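Thioesterase superfamily (Jannaschia sp., PDB 2OAF) probably hydrolyses thioesters, as a hydrolase of the hotdog-fold thioesterase superfamily whose natural substrate is not established. Local coordinates at residues Phe17-Arg22 and Ile47-Ser52; Glu53-Gly56 and His62-Leu65; Gly58-Leu63 and Thr71-Leu76; Phe126-Ala129 and Ser134-Ala137. All blocks are in the same frame, centred on the assembly; numbering follows the deposited sequence.

Contact 1. Residues Phe17-Arg22 and Ile47-Ser52; sequences FVHDVR and IDAWWS
Ala-49 of helix 39-54 turns its methyl to strand 17-21 and meets His-19 and Phe-17 there by apolar and CH-pi contacts, with no hydrogen bond across. The methyl CB sits over one face of the imidazole of His-19, 3.7 Å from the ring centroid and shifted toward the rim, so that ND1 is the ring atom nearest to CB at 3.3 Å. The imidazole reaches the helix because CG lies anti to the backbone N (chi1 177°); its other nitrogen, NE2, is hydrogen-bonded to Glu-45, one turn earlier on the same helix, which fixes the rotation of the ring against the methyl.

Phe-17 makes the second group of contacts, two residues along the strand and on the same side of it. Its CE2 is 3.9 Å from Ala-49 CB and 3.7 Å from Ala-49 O. In the hotdog fold a long helix is wrapped by a curved antiparallel sheet, and here strand 17-21 is paired with strand 90-99; the axes of 17-21 and of the helix stretch 47-52 run at 127° to each other. Nearer the backbone, Phe-17 CB meets Trp-50 CD1 at 3.9 Å. The two aromatic rings are turned almost perpendicular, their planes at 84°, but their centroids are 6.0 Å apart and the meeting is oblique. Trp-50 also packs edge-to-face with Phe-106 of strand 103-112.

Contact 2. Residues Glu53-Gly56 and His62-Leu65; sequences EYHG and HLEL
Two histidines and a leucine make a small aromatic-aliphatic contact where the end of helix 39-54 turns back against the short helix 59-65; no hydrogen bond crosses it. His-55 lies between the two partners. Over one face of its imidazole sits Leu-63 CD1, 3.6 Å from the ring centroid and 17° off the ring normal, a CH-pi contact in which CE1 is the ring atom nearest the methyl at 3.4 Å. Leu-63 gets there by its delta branch: its CB does not point straight at His-55, but with CG anti to the backbone N (chi1 -161°) the CD1 branch reaches the ring face.

Helix 39-54, the long helix of the hotdog fold, is followed after a short turn by helix 59-65; five residues separate the two segments. Gly-56, the first residue to leave helical geometry, has a positive phi and lets the chain turn there; its carbonyl O is 3.8 Å from His-62 CD2. His-62 CD2 also approaches His-55 CE1 at 3.5 Å. The two imidazoles meet obliquely, their centroids 5.0 Å apart and their planes inclined by 37°. His-62 is tethered by ND1, which is hydrogen-bonded to Asp-66 one turn further on, while Leu-141 and Leu-144 of helix 139-145 pack on His-55 and Leu-141 also reaches Leu-63.

Contact 3. Residues Gly58-Leu63 and Thr71-Leu76; sequences GGWYHL and TPFVRL. With PO4 (phosphate ion), chain D.
A buried patch between the short helix 59-65 and the first part of strand 69-80 carries this contact, close to where another subunit of the assembly comes in. Trp-60 leads it, its indole reaching from the helix toward the strand, and CZ2 meets Phe-73 CZ at 3.6 Å. The tryptophan comes in at the edge of the phenyl ring, with CH2 in the phenyl plane; the two planes stand at 88° and the pair is oblique. Phe-73 holds CG beside its backbone N (chi1 -72°), which turns the ring back toward the helix.

Farther along the same edge of the indole, Trp-60 NE1 donates to water 1 at 3.2 Å, the water lying in the plane of the ring, and this water is 2.8 Å from Thr-71 OG1. It thereby bridges the helix to the non-strand stretch at Thr-71, within the interrupted strand 69-80. The methyl of the same threonine, CG2, packs on Leu-63 CD2 at 3.9 Å.

A phosphate ion, probably from the crystallisation liquor, accepts a bond from the backbone: Phe-73 N to its O3, 3.1 Å at 158°. It is also held by Thr-36 OG1 of the third subunit. Further along, Val-74 and Arg-75 both face Thr-123 in a classic beta bulge, and Arg-75 and Leu-76 pair with a strand of the third subunit, so that the sheet runs on between chains, as in hotdog-fold dimers.

Contact 4. Residues Phe126-Ala129 and Ser134-Ala137; sequences FTIA and SQPA
Thr-127 O receives the side-chain amide of Gln-135: NE2 donates to it at 2.8 Å, with an N-H...O angle of 151°. The oxygen lies near the plane of the amide, but the donor stands well above the plane of the carbonyl, so the bond approaches the C=O from the side. Gln-135 reaches it with an extended chain beyond CG, which sits wedged between the backbone N and the carbonyl carbon (chi1 64°). On its way the amide carbon CD passes Ile-128 CG1 at 3.7 Å, the two side chains crossing at about a right angle.

The same glutamine holds the neighbouring carbonyl with its backbone. Gln-135 N donates to Phe-126 O at 2.9 Å, and this oxygen also takes a CA-H...O contact from Ser-134. Water 2 extends the link: it accepts from Phe-126 N at 3.0 Å and probably donates to Gln-135 O at 2.7 Å, so that it lies between the two strands. Gln-135 thus holds strand 115-128 by main chain and side chain, with the water as a probable third link.

Beyond the hairpin proper, Ala-137 covers one face of the Phe-126 ring: its CB is 3.5 Å from CE1, in a CH-pi contact, and its CA also lies over that face. Leu-99 and Val-69 pack around the same phenyl group. Thr-127 and Ser-134 form an antiparallel non-hydrogen-bonded pair, with side chains that diverge. The whole is a beta hairpin in which the short strand 133-135 folds back on the end of the long strand 115-128.

In the fold
Along the chain the contacts follow in order: contact 1 closes before contact 2 opens, contact 3 begins between the segments of contact 2, and contact 4 comes last. Contacts 1 and 2 share helix 39-54, and contacts 2 and 3 share helix 59-65 together with His-62 and Leu-63, their centres about 9 Å apart. Contacts 3 and 4 are joined by neighbouring strands 69-80 and 115-128, with centres about 11 Å apart. Contacts 1 and 3 set helices 39-54 and 59-65 against the curved sheet of the hotdog fold, contact 2 joins those helices to each other, and contact 4 pairs two strands about 22 Å from contact 1, centre to centre.

Contact 1. Residues Phe17-Arg22 and Ile47-Ser52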
loop_
_atom_site.group_PDB
_atom_site.type_symbol
_atom_site.label_atom_id
_atom_site.label_comp_id
_atom_site.label_asym_id
_atom_site.label_seq_id
_atom_site.Cartn_x
_atom_site.Cartn_y
_atom_site.Cartn_z
ATOM N N PHE B 17 -22.099 -7.434 11.129
ATOM C CA PHE B 17 -21.794 -6.057 10.811
ATOM C C PHE B 17 -21.290 -5.996 9.379
ATOM O O PHE B 17 -20.496 -6.840 8.955
ATOM C CB PHE B 17 -20.707 -5.577 11.784
ATOM C CG PHE B 17 -20.222 -4.197 11.510
ATOM C CD1 PHE B 17 -21.052 -3.103 11.727
ATOM C CD2 PHE B 17 -18.954 -3.981 11.021
ATOM C CE1 PHE B 17 -20.626 -1.828 11.450
ATOM C CE2 PHE B 17 -18.522 -2.711 10.760
ATOM C CZ PHE B 17 -19.365 -1.630 10.960
ATOM N N VAL B 18 -21.718 -4.989 8.636
ATOM C CA VAL B 18 -21.257 -4.811 7.273
ATOM C C VAL B 18 -20.478 -3.501 7.190
ATOM O O VAL B 18 -21.005 -2.455 7.559
ATOM C CB VAL B 18 -22.450 -4.853 6.262
ATOM C CG1 VAL B 18 -21.965 -4.573 4.829
ATOM C CG2 VAL B 18 -23.178 -6.189 6.336
ATOM N N HIS B 19 -19.205 -3.586 6.792
ATOM C CA HIS B 19 -18.369 -2.421 6.498
ATOM C C HIS B 19 -18.231 -2.256 4.984
ATOM O O HIS B 19 -17.825 -3.181 4.311
ATOM C CB HIS B 19 -16.989 -2.587 7.131
ATOM C CG HIS B 19 -16.048 -1.470 6.807
ATOM N ND1 HIS B 19 -16.299 -0.163 7.178
ATOM C CD2 HIS B 19 -14.873 -1.455 6.133
ATOM C CE1 HIS B 19 -15.328 0.609 6.730
ATOM N NE2 HIS B 19 -14.448 -0.147 6.091
ATOM N N ASP B 20 -18.561 -1.074 4.459
ATOM C CA ASP B 20 -18.415 -0.800 3.026
ATOM C C ASP B 20 -17.002 -0.391 2.724
ATOM O O ASP B 20 -16.459 0.451 3.426
ATOM C CB ASP B 20 -19.311 0.346 2.580
ATOM C CG ASP B 20 -20.794 0.001 2.598
ATOM O OD1 ASP B 20 -21.157 -1.165 2.799
ATOM O OD2 ASP B 20 -21.606 0.936 2.435
ATOM N N VAL B 21 -16.426 -0.991 1.690
ATOM C CA VAL B 21 -15.116 -0.634 1.190
ATOM C C VAL B 21 -15.302 -0.203 -0.277
ATOM O O VAL B 21 -15.913 -0.916 -1.065
ATOM C CB VAL B 21 -14.128 -1.819 1.332
ATOM C CG1 VAL B 21 -12.800 -1.509 0.657
ATOM C CG2 VAL B 21 -13.907 -2.174 2.814
ATOM N N ARG B 22 -14.817 0.987 -0.607
ATOM C CA ARG B 22 -14.799 1.488 -1.955
ATOM C C ARG B 22 -13.536 0.947 -2.647
ATOM O O ARG B 22 -12.406 1.229 -2.228
ATOM C CB ARG B 22 -14.782 3.040 -1.946
ATOM C CG ARG B 22 -15.063 3.711 -3.340
ATOM C CD ARG B 22 -14.968 5.309 -3.307
ATOM N NE ARG B 22 -13.592 5.808 -3.117
ATOM N N ILE B 47 -12.466 -5.232 10.058
ATOM C CA ILE B 47 -12.328 -5.616 11.458
ATOM C C ILE B 47 -12.106 -4.362 12.315
ATOM O O ILE B 47 -12.691 -4.216 13.380
ATOM C CB ILE B 47 -11.151 -6.629 11.651
ATOM C CG1 ILE B 47 -11.438 -7.971 10.921
ATOM C CG2 ILE B 47 -10.837 -6.823 13.155
ATOM C CD1 ILE B 47 -10.232 -8.965 10.861
ATOM N N ASP B 48 -11.254 -3.467 11.854
ATOM C CA ASP B 48 -11.063 -2.175 12.513
ATOM C C ASP B 48 -12.405 -1.438 12.672
ATOM O O ASP B 48 -12.669 -0.857 13.731
ATOM C CB ASP B 48 -10.065 -1.315 11.729
ATOM C CG ASP B 48 -9.900 0.061 12.325
ATOM O OD1 ASP B 48 -9.102 0.223 13.261
ATOM O OD2 ASP B 48 -10.594 0.975 11.873
ATOM N N ALA B 49 -13.250 -1.475 11.632
ATOM C CA ALA B 49 -14.578 -0.850 11.682
ATOM C C ALA B 49 -15.520 -1.559 12.669
ATOM O O ALA B 49 -16.409 -0.939 13.250
ATOM C CB ALA B 49 -15.233 -0.766 10.246
ATOM N N TRP B 50 -15.337 -2.865 12.830
ATOM C CA TRP B 50 -16.131 -3.635 13.812
ATOM C C TRP B 50 -15.819 -3.106 15.207
ATOM O O TRP B 50 -16.698 -2.828 15.989
ATOM C CB TRP B 50 -15.853 -5.144 13.708
ATOM C CG TRP B 50 -16.726 -5.994 14.557
ATOM C CD1 TRP B 50 -17.866 -6.661 14.166
ATOM C CD2 TRP B 50 -16.545 -6.293 15.957
ATOM N NE1 TRP B 50 -18.402 -7.353 15.251
ATOM C CE2 TRP B 50 -17.619 -7.128 16.354
ATOM C CE3 TRP B 50 -15.592 -5.940 16.902
ATOM C CZ2 TRP B 50 -17.753 -7.580 17.633
ATOM C CZ3 TRP B 50 -15.728 -6.420 18.215
ATOM C CH2 TRP B 50 -16.786 -7.212 18.557
ATOM N N TRP B 51 -14.542 -2.942 15.499
ATOM C CA TRP B 51 -14.140 -2.381 16.785
ATOM C C TRP B 51 -14.694 -0.985 16.996
ATOM O O TRP B 51 -15.106 -0.653 18.084
ATOM C CB TRP B 51 -12.610 -2.367 16.920
ATOM C CG TRP B 51 -12.032 -3.694 17.138
ATOM C CD1 TRP B 51 -11.346 -4.433 16.248
ATOM C CD2 TRP B 51 -12.077 -4.452 18.346
ATOM N NE1 TRP B 51 -10.938 -5.606 16.809
ATOM C CE2 TRP B 51 -11.384 -5.656 18.101
ATOM C CE3 TRP B 51 -12.639 -4.233 19.603
ATOM C CZ2 TRP B 51 -11.223 -6.648 19.073
ATOM C CZ3 TRP B 51 -12.482 -5.237 20.585
ATOM C CH2 TRP B 51 -11.776 -6.429 20.299
ATOM N N SER B 52 -14.666 -0.148 15.971
ATOM C CA SER B 52 -15.261 1.187 16.088
ATOM C C SER B 52 -16.742 1.108 16.438
ATOM O O SER B 52 -17.226 1.864 17.240
ATOM C CB SER B 52 -15.109 1.971 14.789
ATOM O OG SER B 52 -13.774 2.363 14.632
#

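Contact 2. Residues Glu53-Gly56 and His62-Leu65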
loop_
_atom_site.group_PDB
_atom_site.type_symbol
_atom_site.label_atom_id
_atom_site.label_comp_id
_atom_site.label_asym_id
_atom_site.label_seq_id
_atom_site.Cartn_x
_atom_site.Cartn_y
_atom_site.Cartn_z
ATOM N N GLU B 53 -17.448 0.185 15.806
ATOM C CA GLU B 53 -18.872 0.063 15.993
ATOM C C GLU B 53 -19.228 -0.408 17.409
ATOM O O GLU B 53 -20.147 0.121 18.026
ATOM C CB GLU B 53 -19.426 -0.928 14.952
ATOM C CG GLU B 53 -20.917 -1.140 15.001
ATOM C CD GLU B 53 -21.714 0.101 14.645
ATOM O OE1 GLU B 53 -21.178 0.990 13.931
ATOM O OE2 GLU B 53 -22.889 0.163 15.090
ATOM N N TYR B 54 -18.522 -1.419 17.909
ATOM C CA TYR B 54 -18.912 -2.070 19.174
ATOM C C TYR B 54 -18.073 -1.702 20.385
ATOM O O TYR B 54 -18.537 -1.867 21.508
ATOM C CB TYR B 54 -18.980 -3.590 18.977
ATOM C CG TYR B 54 -20.039 -3.945 17.936
ATOM C CD1 TYR B 54 -21.376 -3.737 18.208
ATOM C CD2 TYR B 54 -19.695 -4.407 16.668
ATOM C CE1 TYR B 54 -22.346 -4.033 17.287
ATOM C CE2 TYR B 54 -20.669 -4.695 15.716
ATOM C CZ TYR B 54 -21.996 -4.507 16.037
ATOM O OH TYR B 54 -23.008 -4.787 15.135
ATOM N N HIS B 55 -16.860 -1.202 20.177
ATOM C CA HIS B 55 -16.026 -0.748 21.282
ATOM C C HIS B 55 -15.957 0.775 21.356
ATOM O O HIS B 55 -16.129 1.335 22.421
ATOM C CB HIS B 55 -14.631 -1.338 21.212
ATOM C CG HIS B 55 -13.692 -0.770 22.231
ATOM N ND1 HIS B 55 -12.757 0.191 21.919
ATOM C CD2 HIS B 55 -13.564 -0.999 23.561
ATOM C CE1 HIS B 55 -12.076 0.516 23.006
ATOM N NE2 HIS B 55 -12.544 -0.193 24.014
ATOM N N GLY B 56 -15.705 1.444 20.236
ATOM C CA GLY B 56 -15.776 2.897 20.200
ATOM C C GLY B 56 -15.035 3.479 19.019
ATOM O O GLY B 56 -14.160 2.834 18.469
ATOM N N HIS B 62 -7.827 3.768 18.737
ATOM C CA HIS B 62 -8.467 4.024 20.031
ATOM C C HIS B 62 -8.204 2.873 21.016
ATOM O O HIS B 62 -7.746 3.110 22.126
ATOM C CB HIS B 62 -9.967 4.239 19.792
ATOM C CG HIS B 62 -10.793 4.310 21.037
ATOM N ND1 HIS B 62 -10.548 5.219 22.043
ATOM C CD2 HIS B 62 -11.877 3.592 21.429
ATOM C CE1 HIS B 62 -11.431 5.041 23.014
ATOM N NE2 HIS B 62 -12.254 4.066 22.661
ATOM N N LEU B 63 -8.455 1.628 20.588
ATOM C CA LEU B 63 -8.225 0.442 21.437
ATOM C C LEU B 63 -6.814 0.384 22.021
ATOM O O LEU B 63 -6.620 0.204 23.234
ATOM C CB LEU B 63 -8.490 -0.828 20.620
ATOM C CG LEU B 63 -8.743 -2.143 21.352
ATOM C CD1 LEU B 63 -9.886 -2.038 22.386
ATOM C CD2 LEU B 63 -9.017 -3.249 20.336
ATOM N N GLU B 64 -5.825 0.537 21.154
ATOM C CA GLU B 64 -4.445 0.445 21.565
ATOM C C GLU B 64 -3.948 1.695 22.326
ATOM O O GLU B 64 -3.338 1.585 23.392
ATOM C CB GLU B 64 -3.563 0.121 20.340
ATOM C CG GLU B 64 -2.068 0.174 20.643
ATOM C CD GLU B 64 -1.287 -1.051 20.202
ATOM O OE1 GLU B 64 -1.884 -2.014 19.649
ATOM O OE2 GLU B 64 -0.046 -1.016 20.430
ATOM N N LEU B 65 -4.182 2.878 21.782
ATOM C CA LEU B 65 -3.559 4.064 22.336
ATOM C C LEU B 65 -4.345 4.671 23.485
ATOM O O LEU B 65 -3.752 5.321 24.321
ATOM C CB LEU B 65 -3.325 5.103 21.236
ATOM C CG LEU B 65 -2.506 4.601 20.031
ATOM C CD1 LEU B 65 -2.386 5.721 19.062
ATOM C CD2 LEU B 65 -1.103 4.062 20.417
#

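Contact 3. Residues Gly58-Leu63 and Thr71-Leu76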
loop_
_atom_site.group_PDB
_atom_site.type_symbol
_atom_site.label_atom_id
_atom_site.label_comp_id
_atom_site.label_asym_id
_atom_site.label_seq_id
_atom_site.Cartn_x
_atom_site.Cartn_y
_atom_site.Cartn_z
ATOM N N GLY B 58 -12.648 5.166 16.343
ATOM C CA GLY B 58 -11.173 5.095 16.228
ATOM C C GLY B 58 -10.604 3.679 16.204
ATOM O O GLY B 58 -9.380 3.490 16.223
ATOM N N GLY B 59 -11.468 2.670 16.201
ATOM C CA GLY B 59 -11.019 1.311 15.948
ATOM C C GLY B 59 -9.820 0.850 16.779
ATOM O O GLY B 59 -9.766 1.071 17.993
ATOM N N TRP B 60 -8.856 0.197 16.124
ATOM C CA TRP B 60 -7.639 -0.255 16.781
ATOM C C TRP B 60 -6.806 0.891 17.378
ATOM O O TRP B 60 -6.150 0.716 18.399
ATOM C CB TRP B 60 -6.760 -1.042 15.812
ATOM C CG TRP B 60 -7.234 -2.410 15.441
ATOM C CD1 TRP B 60 -7.768 -3.349 16.278
ATOM C CD2 TRP B 60 -7.177 -3.028 14.132
ATOM N NE1 TRP B 60 -8.049 -4.507 15.568
ATOM C CE2 TRP B 60 -7.674 -4.336 14.263
ATOM C CE3 TRP B 60 -6.701 -2.614 12.884
ATOM C CZ2 TRP B 60 -7.751 -5.217 13.189
ATOM C CZ3 TRP B 60 -6.778 -3.488 11.818
ATOM C CH2 TRP B 60 -7.305 -4.779 11.979
ATOM N N TYR B 61 -6.822 2.053 16.730
ATOM C CA TYR B 61 -6.041 3.218 17.202
ATOM C C TYR B 61 -6.512 3.619 18.590
ATOM O O TYR B 61 -5.706 3.768 19.500
ATOM C CB TYR B 61 -6.191 4.379 16.202
ATOM C CG TYR B 61 -5.295 5.607 16.369
ATOM C CD1 TYR B 61 -4.053 5.661 15.774
ATOM C CD2 TYR B 61 -5.729 6.738 17.082
ATOM C CE1 TYR B 61 -3.259 6.788 15.867
ATOM C CE2 TYR B 61 -4.923 7.885 17.187
ATOM C CZ TYR B 61 -3.694 7.886 16.593
ATOM O OH TYR B 61 -2.888 8.990 16.661
ATOM N N HIS B 62 -7.827 3.768 18.737
ATOM C CA HIS B 62 -8.467 4.024 20.031
ATOM C C HIS B 62 -8.204 2.873 21.016
ATOM O O HIS B 62 -7.746 3.110 22.126
ATOM C CB HIS B 62 -9.967 4.239 19.792
ATOM C CG HIS B 62 -10.793 4.310 21.037
ATOM N ND1 HIS B 62 -10.548 5.219 22.043
ATOM C CD2 HIS B 62 -11.877 3.592 21.429
ATOM C CE1 HIS B 62 -11.431 5.041 23.014
ATOM N NE2 HIS B 62 -12.254 4.066 22.661
ATOM N N LEU B 63 -8.455 1.628 20.588
ATOM C CA LEU B 63 -8.225 0.442 21.437
ATOM C C LEU B 63 -6.814 0.384 22.021
ATOM O O LEU B 63 -6.620 0.204 23.234
ATOM C CB LEU B 63 -8.490 -0.828 20.620
ATOM C CG LEU B 63 -8.743 -2.143 21.352
ATOM C CD1 LEU B 63 -9.886 -2.038 22.386
ATOM C CD2 LEU B 63 -9.017 -3.249 20.336
ATOM N N THR B 71 -4.213 -5.893 19.747
ATOM C CA THR B 71 -4.739 -7.162 19.242
ATOM C C THR B 71 -3.922 -7.574 18.015
ATOM O O THR B 71 -4.435 -7.654 16.926
ATOM C CB THR B 71 -6.268 -7.141 18.949
ATOM O OG1 THR B 71 -6.569 -6.336 17.801
ATOM C CG2 THR B 71 -7.056 -6.649 20.130
ATOM N N PRO B 72 -2.635 -7.868 18.220
ATOM C CA PRO B 72 -1.797 -8.283 17.086
ATOM C C PRO B 72 -2.281 -9.592 16.431
ATOM O O PRO B 72 -2.805 -10.466 17.107
ATOM C CB PRO B 72 -0.399 -8.437 17.717
ATOM C CG PRO B 72 -0.654 -8.639 19.173
ATOM C CD PRO B 72 -1.887 -7.861 19.496
ATOM N N PHE B 73 -2.082 -9.711 15.124
ATOM C CA PHE B 73 -2.484 -10.918 14.404
ATOM C C PHE B 73 -1.505 -12.050 14.556
ATOM O O PHE B 73 -0.287 -11.853 14.553
ATOM C CB PHE B 73 -2.682 -10.622 12.922
ATOM C CG PHE B 73 -3.903 -9.819 12.663
ATOM C CD1 PHE B 73 -3.876 -8.439 12.790
ATOM C CD2 PHE B 73 -5.102 -10.442 12.359
ATOM C CE1 PHE B 73 -5.010 -7.680 12.597
ATOM C CE2 PHE B 73 -6.246 -9.679 12.154
ATOM C CZ PHE B 73 -6.187 -8.287 12.271
ATOM N N VAL B 74 -2.044 -13.252 14.688
ATOM C CA VAL B 74 -1.213 -14.462 14.739
ATOM C C VAL B 74 -1.520 -15.416 13.575
ATOM O O VAL B 74 -0.704 -16.271 13.256
ATOM C CB VAL B 74 -1.303 -15.184 16.096
ATOM C CG1 VAL B 74 -0.652 -14.335 17.196
ATOM C CG2 VAL B 74 -2.737 -15.533 16.448
ATOM N N ARG B 75 -2.671 -15.250 12.932
ATOM C CA ARG B 75 -3.009 -16.028 11.747
ATOM C C ARG B 75 -4.036 -15.328 10.878
ATOM O O ARG B 75 -4.915 -14.596 11.366
ATOM C CB ARG B 75 -3.535 -17.409 12.141
ATOM C CG ARG B 75 -3.968 -18.301 10.949
ATOM C CD ARG B 75 -4.263 -19.735 11.424
ATOM N NE ARG B 75 -4.938 -20.506 10.372
ATOM C CZ ARG B 75 -4.316 -21.122 9.367
ATOM N NH1 ARG B 75 -2.996 -21.106 9.279
ATOM N NH2 ARG B 75 -5.026 -21.779 8.446
ATOM N N LEU B 76 -3.906 -15.536 9.576
ATOM C CA LEU B 76 -4.984 -15.175 8.646
ATOM C C LEU B 76 -5.096 -16.214 7.515
ATOM O O LEU B 76 -4.096 -16.832 7.099
ATOM C CB LEU B 76 -4.782 -13.780 8.115
ATOM C CG LEU B 76 -3.698 -13.408 7.121
ATOM C CD1 LEU B 76 -4.073 -13.798 5.748
ATOM C CD2 LEU B 76 -3.518 -11.881 7.157
HETATM P P PO4 D . 0.340 -6.082 13.547
HETATM O O1 PO4 D . 1.671 -6.471 12.968
HETATM O O2 PO4 D . -0.556 -5.641 12.403
HETATM O O3 PO4 D . -0.243 -7.315 14.234
HETATM O O4 PO4 D . 0.493 -4.954 14.567
HETATM O O HOH W 1 -8.668 -7.506 16.441
#

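Contact 4. Residues Phe126-Ala129 and Ser134-Ala137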
loop_
_atom_site.group_PDB
_atom_site.type_symbol
_atom_site.label_atom_id
_atom_site.label_comp_id
_atom_site.label_asym_id
_atom_site.label_seq_id
_atom_site.Cartn_x
_atom_site.Cartn_y
_atom_site.Cartn_z
ATOM N N PHE B 126 -4.220 -10.842 22.461
ATOM C CA PHE B 126 -4.393 -9.572 23.172
ATOM C C PHE B 126 -3.105 -9.230 23.873
ATOM O O PHE B 126 -2.440 -10.125 24.418
ATOM C CB PHE B 126 -5.522 -9.671 24.203
ATOM C CG PHE B 126 -6.887 -9.778 23.596
ATOM C CD1 PHE B 126 -7.407 -11.011 23.233
ATOM C CD2 PHE B 126 -7.665 -8.631 23.362
ATOM C CE1 PHE B 126 -8.691 -11.113 22.654
ATOM C CE2 PHE B 126 -8.944 -8.736 22.781
ATOM C CZ PHE B 126 -9.447 -9.978 22.425
ATOM N N THR B 127 -2.749 -7.948 23.845
ATOM C CA THR B 127 -1.605 -7.449 24.598
ATOM C C THR B 127 -2.008 -6.285 25.512
ATOM O O THR B 127 -3.067 -5.653 25.327
ATOM C CB THR B 127 -0.481 -6.948 23.666
ATOM O OG1 THR B 127 -1.002 -5.914 22.834
ATOM C CG2 THR B 127 0.096 -8.078 22.782
ATOM N N ILE B 128 -1.159 -6.061 26.512
ATOM C CA ILE B 128 -1.051 -4.795 27.223
ATOM C C ILE B 128 -0.223 -3.925 26.296
ATOM O O ILE B 128 0.977 -4.116 26.181
ATOM C CB ILE B 128 -0.326 -4.965 28.564
ATOM C CG1 ILE B 128 -1.104 -5.940 29.467
ATOM C CG2 ILE B 128 -0.193 -3.620 29.255
ATOM C CD1 ILE B 128 -0.266 -6.657 30.497
ATOM N N ALA B 129 -0.871 -2.990 25.617
ATOM C CA ALA B 129 -0.268 -2.357 24.453
ATOM C C ALA B 129 1.071 -1.720 24.775
ATOM O O ALA B 129 2.054 -1.970 24.075
ATOM C CB ALA B 129 -1.203 -1.331 23.842
ATOM N N SER B 134 1.715 -10.101 26.058
ATOM C CA SER B 134 0.448 -10.824 25.979
ATOM C C SER B 134 -0.380 -10.748 27.269
ATOM O O SER B 134 0.165 -10.672 28.374
ATOM C CB SER B 134 0.692 -12.311 25.657
ATOM O OG SER B 134 1.259 -12.471 24.363
ATOM N N GLN B 135 -1.694 -10.779 27.113
ATOM C CA GLN B 135 -2.595 -10.944 28.237
ATOM C C GLN B 135 -3.788 -11.749 27.770
ATOM O O GLN B 135 -4.077 -11.799 26.578
ATOM C CB GLN B 135 -3.045 -9.591 28.804
ATOM C CG GLN B 135 -3.864 -8.727 27.866
ATOM C CD GLN B 135 -4.368 -7.436 28.499
ATOM O OE1 GLN B 135 -4.774 -7.427 29.653
ATOM N NE2 GLN B 135 -4.382 -6.342 27.720
ATOM N N PRO B 136 -4.478 -12.418 28.696
ATOM C CA PRO B 136 -5.752 -12.984 28.294
ATOM C C PRO B 136 -6.733 -11.914 27.847
ATOM O O PRO B 136 -6.593 -10.765 28.235
ATOM C CB PRO B 136 -6.267 -13.644 29.566
ATOM C CG PRO B 136 -5.400 -13.169 30.671
ATOM C CD PRO B 136 -4.131 -12.724 30.092
ATOM N N ALA B 137 -7.743 -12.299 27.068
ATOM C CA ALA B 137 -8.783 -11.352 26.650
ATOM C C ALA B 137 -9.401 -10.681 27.881
ATOM O O ALA B 137 -9.910 -11.380 28.761
ATOM C CB ALA B 137 -9.865 -12.057 25.850
HETATM O O HOH W 2 -3.621 -13.132 24.271
#